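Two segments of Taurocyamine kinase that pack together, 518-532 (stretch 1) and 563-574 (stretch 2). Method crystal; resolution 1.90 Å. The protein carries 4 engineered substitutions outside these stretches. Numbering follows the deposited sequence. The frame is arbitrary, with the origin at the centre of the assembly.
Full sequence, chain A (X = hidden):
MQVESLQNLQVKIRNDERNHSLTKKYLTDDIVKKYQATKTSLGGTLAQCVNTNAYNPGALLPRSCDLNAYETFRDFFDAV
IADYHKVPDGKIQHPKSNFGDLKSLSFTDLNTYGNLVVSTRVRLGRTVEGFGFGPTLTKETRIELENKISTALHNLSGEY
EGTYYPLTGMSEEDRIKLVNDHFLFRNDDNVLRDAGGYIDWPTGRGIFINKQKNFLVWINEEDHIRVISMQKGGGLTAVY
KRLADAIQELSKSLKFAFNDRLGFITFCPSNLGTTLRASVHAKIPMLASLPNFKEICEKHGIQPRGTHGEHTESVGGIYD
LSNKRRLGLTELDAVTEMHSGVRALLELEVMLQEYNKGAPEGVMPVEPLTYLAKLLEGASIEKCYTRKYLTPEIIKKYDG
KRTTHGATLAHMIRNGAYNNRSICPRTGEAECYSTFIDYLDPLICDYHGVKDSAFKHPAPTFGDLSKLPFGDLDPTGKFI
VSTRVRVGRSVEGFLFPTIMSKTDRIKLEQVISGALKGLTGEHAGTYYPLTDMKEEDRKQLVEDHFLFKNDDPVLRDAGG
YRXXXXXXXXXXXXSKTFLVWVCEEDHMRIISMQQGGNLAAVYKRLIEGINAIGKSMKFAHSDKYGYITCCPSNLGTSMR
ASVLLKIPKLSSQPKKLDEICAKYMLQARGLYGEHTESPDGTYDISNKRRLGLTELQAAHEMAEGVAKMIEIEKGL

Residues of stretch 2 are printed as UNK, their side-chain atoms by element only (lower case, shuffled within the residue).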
# COMPACT_ATOMS: atom_id res chain seq x y z
N GLY A 518 -3.33 28.52 -21.97
CA GLY A 518 -3.50 29.39 -23.13
C GLY A 518 -4.71 29.05 -24.00
O GLY A 518 -4.97 29.77 -24.98
N LEU A 519 -5.44 27.98 -23.68
CA LEU A 519 -6.59 27.55 -24.51
C LEU A 519 -7.68 28.58 -24.45
O LEU A 519 -7.89 29.18 -23.41
CB LEU A 519 -7.16 26.21 -24.06
CG LEU A 519 -6.27 24.98 -24.22
CD1 LEU A 519 -6.91 23.79 -23.51
CD2 LEU A 519 -6.08 24.69 -25.70
N THR A 520 -8.37 28.78 -25.56
CA THR A 520 -9.37 29.84 -25.66
C THR A 520 -10.75 29.31 -26.05
O THR A 520 -10.90 28.14 -26.39
CB THR A 520 -8.96 30.89 -26.69
OG1 THR A 520 -9.00 30.30 -28.00
CG2 THR A 520 -7.55 31.41 -26.41
N GLY A 521 -11.74 30.19 -26.00
CA GLY A 521 -13.10 29.87 -26.40
C GLY A 521 -13.70 28.79 -25.53
O GLY A 521 -13.56 28.80 -24.31
N GLU A 522 -14.37 27.85 -26.18
CA GLU A 522 -14.96 26.69 -25.52
C GLU A 522 -13.94 25.90 -24.69
O GLU A 522 -14.29 25.23 -23.72
CB GLU A 522 -15.59 25.77 -26.57
CG GLU A 522 -16.47 24.69 -25.99
CD GLU A 522 -17.34 24.03 -27.05
OE1 GLU A 522 -17.05 24.22 -28.25
OE2 GLU A 522 -18.31 23.34 -26.66
N HIS A 523 -12.68 25.99 -25.08
CA HIS A 523 -11.65 25.19 -24.43
C HIS A 523 -10.97 25.95 -23.29
O HIS A 523 -10.23 25.36 -22.52
CB HIS A 523 -10.62 24.74 -25.48
CG HIS A 523 -11.23 23.89 -26.55
ND1 HIS A 523 -11.71 24.42 -27.74
CD2 HIS A 523 -11.46 22.56 -26.61
CE1 HIS A 523 -12.21 23.44 -28.47
NE2 HIS A 523 -12.07 22.30 -27.81
N ALA A 524 -11.24 27.25 -23.17
CA ALA A 524 -10.71 28.02 -22.07
C ALA A 524 -11.10 27.37 -20.75
O ALA A 524 -12.23 26.88 -20.61
CB ALA A 524 -11.21 29.47 -22.13
N GLY A 525 -10.17 27.34 -19.80
CA GLY A 525 -10.42 26.67 -18.54
C GLY A 525 -9.38 26.97 -17.46
O GLY A 525 -8.64 27.94 -17.55
N THR A 526 -9.34 26.12 -16.44
CA THR A 526 -8.46 26.32 -15.29
C THR A 526 -7.66 25.04 -15.02
O THR A 526 -8.23 23.95 -14.97
CB THR A 526 -9.28 26.68 -14.01
OG1 THR A 526 -9.96 27.94 -14.21
CG2 THR A 526 -8.40 26.77 -12.79
N TYR A 527 -6.35 25.17 -14.86
CA TYR A 527 -5.54 24.02 -14.46
C TYR A 527 -5.47 23.89 -12.92
O TYR A 527 -5.15 24.86 -12.22
CB TYR A 527 -4.14 24.13 -15.05
CG TYR A 527 -3.25 22.97 -14.68
CD1 TYR A 527 -3.52 21.69 -15.14
CD2 TYR A 527 -2.12 23.15 -13.88
CE1 TYR A 527 -2.70 20.61 -14.81
CE2 TYR A 527 -1.30 22.08 -13.54
CZ TYR A 527 -1.60 20.81 -14.01
OH TYR A 527 -0.79 19.74 -13.67
N TYR A 528 -5.78 22.71 -12.41
CA TYR A 528 -5.71 22.46 -10.97
C TYR A 528 -4.59 21.47 -10.64
O TYR A 528 -4.81 20.26 -10.72
CB TYR A 528 -7.03 21.92 -10.43
CG TYR A 528 -8.22 22.80 -10.72
CD1 TYR A 528 -8.55 23.86 -9.86
CD2 TYR A 528 -8.99 22.61 -11.86
CE1 TYR A 528 -9.64 24.68 -10.13
CE2 TYR A 528 -10.08 23.43 -12.14
CZ TYR A 528 -10.40 24.46 -11.27
OH TYR A 528 -11.47 25.27 -11.56
N PRO A 529 -3.41 21.99 -10.29
CA PRO A 529 -2.30 21.11 -9.91
C PRO A 529 -2.63 20.33 -8.64
O PRO A 529 -3.07 20.92 -7.66
CB PRO A 529 -1.12 22.06 -9.67
CG PRO A 529 -1.72 23.44 -9.58
CD PRO A 529 -3.01 23.41 -10.33
N LEU A 530 -2.40 19.02 -8.67
CA LEU A 530 -2.60 18.21 -7.49
C LEU A 530 -1.70 18.67 -6.32
O LEU A 530 -2.03 18.41 -5.15
CB LEU A 530 -2.33 16.73 -7.83
CG LEU A 530 -3.54 15.81 -8.03
CD1 LEU A 530 -4.50 16.35 -9.07
CD2 LEU A 530 -3.12 14.37 -8.38
N THR A 531 -0.61 19.38 -6.62
CA THR A 531 0.35 19.84 -5.59
C THR A 531 -0.08 21.14 -4.94
O THR A 531 0.14 21.32 -3.75
CB THR A 531 1.77 20.07 -6.15
OG1 THR A 531 1.71 20.90 -7.31
CG2 THR A 531 2.40 18.76 -6.52
N ASP A 532 -0.72 22.04 -5.69
CA ASP A 532 -0.95 23.41 -5.23
C ASP A 532 -2.40 23.83 -5.40
O ASP A 532 -2.68 24.89 -5.94
CB ASP A 532 -0.06 24.40 -5.98
CG ASP A 532 1.31 24.50 -5.39
OD1 ASP A 532 1.39 24.49 -4.14
OD2 ASP A 532 2.30 24.60 -6.15
N UNK A 563 6.75 9.72 -6.50
CA UNK A 563 6.94 11.15 -6.22
C UNK A 563 5.63 11.94 -6.20
O UNK A 563 5.51 13.05 -6.73
c UNK A 563 7.92 11.76 -7.23
o UNK A 563 9.85 11.15 -6.03
c UNK A 563 9.28 11.13 -7.14
o UNK A 563 9.77 10.59 -8.17
N UNK A 564 4.66 11.34 -5.52
CA UNK A 564 3.29 11.83 -5.45
C UNK A 564 3.20 13.13 -4.64
O UNK A 564 3.88 13.29 -3.61
c UNK A 564 -2.07 10.96 -7.73
c UNK A 564 -2.28 11.31 -6.43
c UNK A 564 2.42 10.74 -4.83
n UNK A 564 -1.11 11.60 -4.24
c UNK A 564 0.29 10.59 -7.34
c UNK A 564 -1.19 11.30 -5.57
c UNK A 564 -0.80 10.61 -8.19
c UNK A 564 0.96 11.03 -4.86
c UNK A 564 0.19 11.43 -3.82
c UNK A 564 0.10 10.94 -6.00
N UNK A 565 2.40 14.09 -5.12
CA UNK A 565 1.63 14.08 -6.37
C UNK A 565 2.23 15.03 -7.41
O UNK A 565 1.49 15.68 -8.14
c UNK A 565 0.27 14.60 -5.91
c UNK A 565 0.63 15.60 -4.80
c UNK A 565 2.07 15.29 -4.33
N UNK A 566 3.56 15.12 -7.45
CA UNK A 566 4.24 16.14 -8.23
C UNK A 566 3.97 16.00 -9.73
O UNK A 566 4.02 14.90 -10.28
c UNK A 566 6.02 16.35 -6.48
c UNK A 566 5.76 16.11 -7.96
c UNK A 566 6.49 17.15 -8.78
N UNK A 567 3.70 17.12 -10.38
CA UNK A 567 3.45 17.16 -11.81
C UNK A 567 2.12 16.61 -12.29
O UNK A 567 1.90 16.51 -13.51
N UNK A 568 1.24 16.23 -11.36
CA UNK A 568 -0.10 15.75 -11.70
C UNK A 568 -1.15 16.85 -11.53
O UNK A 568 -1.02 17.71 -10.67
c UNK A 568 1.55 13.14 -10.69
n UNK A 568 3.66 12.22 -9.06
n UNK A 568 2.01 11.75 -10.61
c UNK A 568 3.01 11.35 -9.84
c UNK A 568 0.11 13.21 -11.17
c UNK A 568 -0.52 14.56 -10.82
n UNK A 568 3.36 10.07 -9.83
N UNK A 569 -2.22 16.78 -12.33
CA UNK A 569 -3.29 17.76 -12.20
C UNK A 569 -4.45 17.50 -13.14
O UNK A 569 -4.39 16.62 -13.99
N UNK A 570 -5.51 18.26 -12.95
CA UNK A 570 -6.70 18.18 -13.77
C UNK A 570 -7.02 19.56 -14.32
O UNK A 570 -7.03 20.54 -13.57
c UNK A 570 -8.70 15.74 -11.46
c UNK A 570 -7.61 16.26 -12.39
c UNK A 570 -7.92 17.65 -12.97
c UNK A 570 -9.18 17.60 -13.86
N UNK A 571 -7.28 19.63 -15.62
CA UNK A 571 -7.73 20.84 -16.30
C UNK A 571 -9.17 20.62 -16.78
O UNK A 571 -9.52 19.54 -17.23
c UNK A 571 -7.33 22.29 -18.39
c UNK A 571 -7.00 23.60 -18.12
c UNK A 571 -6.82 21.17 -17.50
c UNK A 571 -8.24 24.35 -20.05
c UNK A 571 -8.57 23.04 -20.34
c UNK A 571 -7.46 24.64 -18.93
c UNK A 571 -8.11 22.01 -19.51
N UNK A 572 -10.01 21.64 -16.68
CA UNK A 572 -11.24 21.60 -17.45
C UNK A 572 -11.77 23.00 -17.72
O UNK A 572 -11.38 23.97 -17.06
n UNK A 572 -13.29 21.43 -13.29
c UNK A 572 -12.75 20.56 -14.22
c UNK A 572 -13.62 22.55 -13.90
c UNK A 572 -12.76 21.20 -15.41
c UNK A 572 -12.32 20.73 -16.77
n UNK A 572 -13.32 22.43 -15.19
N UNK A 573 -12.67 23.09 -18.70
CA UNK A 573 -13.32 24.36 -18.99
C UNK A 573 -14.44 24.58 -17.97
O UNK A 573 -14.72 23.71 -17.13
c UNK A 573 -14.82 23.27 -20.77
o UNK A 573 -15.13 22.42 -19.93
n UNK A 573 -15.32 23.27 -22.01
c UNK A 573 -13.84 24.40 -20.43
N UNK A 574 -15.06 25.75 -18.00
CA UNK A 574 -16.05 26.05 -16.99
C UNK A 574 -17.24 25.11 -17.01
O UNK A 574 -17.73 24.69 -15.94
c UNK A 574 -17.39 27.92 -15.96
o UNK A 574 -18.62 27.85 -16.00
n UNK A 574 -16.73 28.36 -14.89
c UNK A 574 -16.55 27.49 -17.14
O HOH W 1 0.97 19.10 -9.29

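Position 563 carries two carbons, the second bearing two oxygens, and touches nothing on stretch 1: Asp563, a carboxylate left free of this contact. At 564 one carbon leads to fused five- and six-membered rings holding eight carbons and one nitrogen, the signature of Trp564. Its CH2 lies 3.6 Å from Leu530 CD2, so a broad apolar surface meets a leucine methyl. Position 565 has three carbons closing a ring onto its own backbone nitrogen, hence Pro565, preceded by a cis peptide bond. Its CB sits 3.9 Å from Leu530 CB, and it opens a type II turn that ends at 568.

Position 566 shows one carbon carrying two others, Val566; its CA–CB bond points away from stretch 1, although its CA lies 3.6 Å from Thr531 CG2. Position 567 has no side-chain atoms: Gly567, whose phi of 74° suits glycine at this place in the turn. At 568 three carbons, a nitrogen and a carbon with two more nitrogens define Arg568. Its CB touches Leu530 CD2 at 3.6 Å, while NH1 donates to Val566 O (3.0 Å), so the side chain folds back on the turn.

Position 569 again lacks a side chain. Gly569 is needed in this packing, since an ideal CB would lie 2.4 Å from Tyr527 OH and 2.9 Å from Tyr528 O. Position 570 has four carbons forked at the first, one arm two carbons long: Ile570, a beta-branched residue at home in a strand, on the same sheet face as Tyr528. Position 571 has one carbon and a six-carbon ring, Phe571. CE2 lies 3.7 Å from Leu519 CD1, and His523 O meets the ring edge 3.3 Å from CZ.

At 572 one carbon bears a five-membered ring of three carbons and two nitrogens, His572. Tyr528 CE2 lies over one face of this ring, 4.0 Å from NE2, and His572 ND1 donates to the backbone O of position 573 (2.7 Å). Position 573 has two carbons, the second with one oxygen and one nitrogen. The amide of Asn573 suits its place because ND2 donates to Glu522 O (2.8 Å). Position 574 has the same composition, Asn574, at the exposed margin.

The contact rests on two antiparallel strands. Thr526 N donates to His572 O (3.0 Å), Tyr528 N to Ile570 O (2.8 Å), and Ile570 N to Tyr528 O (3.1 Å); Leu530 N to Arg568 O (2.8 Å) extends the pairing just past them. Water 1 joins Thr531 OG1 to Arg568 O, 2.8 Å from each. Phe571 and Leu530 add apolar packing to this backbone ladder.

Stretch 2 (563-574) DWPVGRGIFHNN
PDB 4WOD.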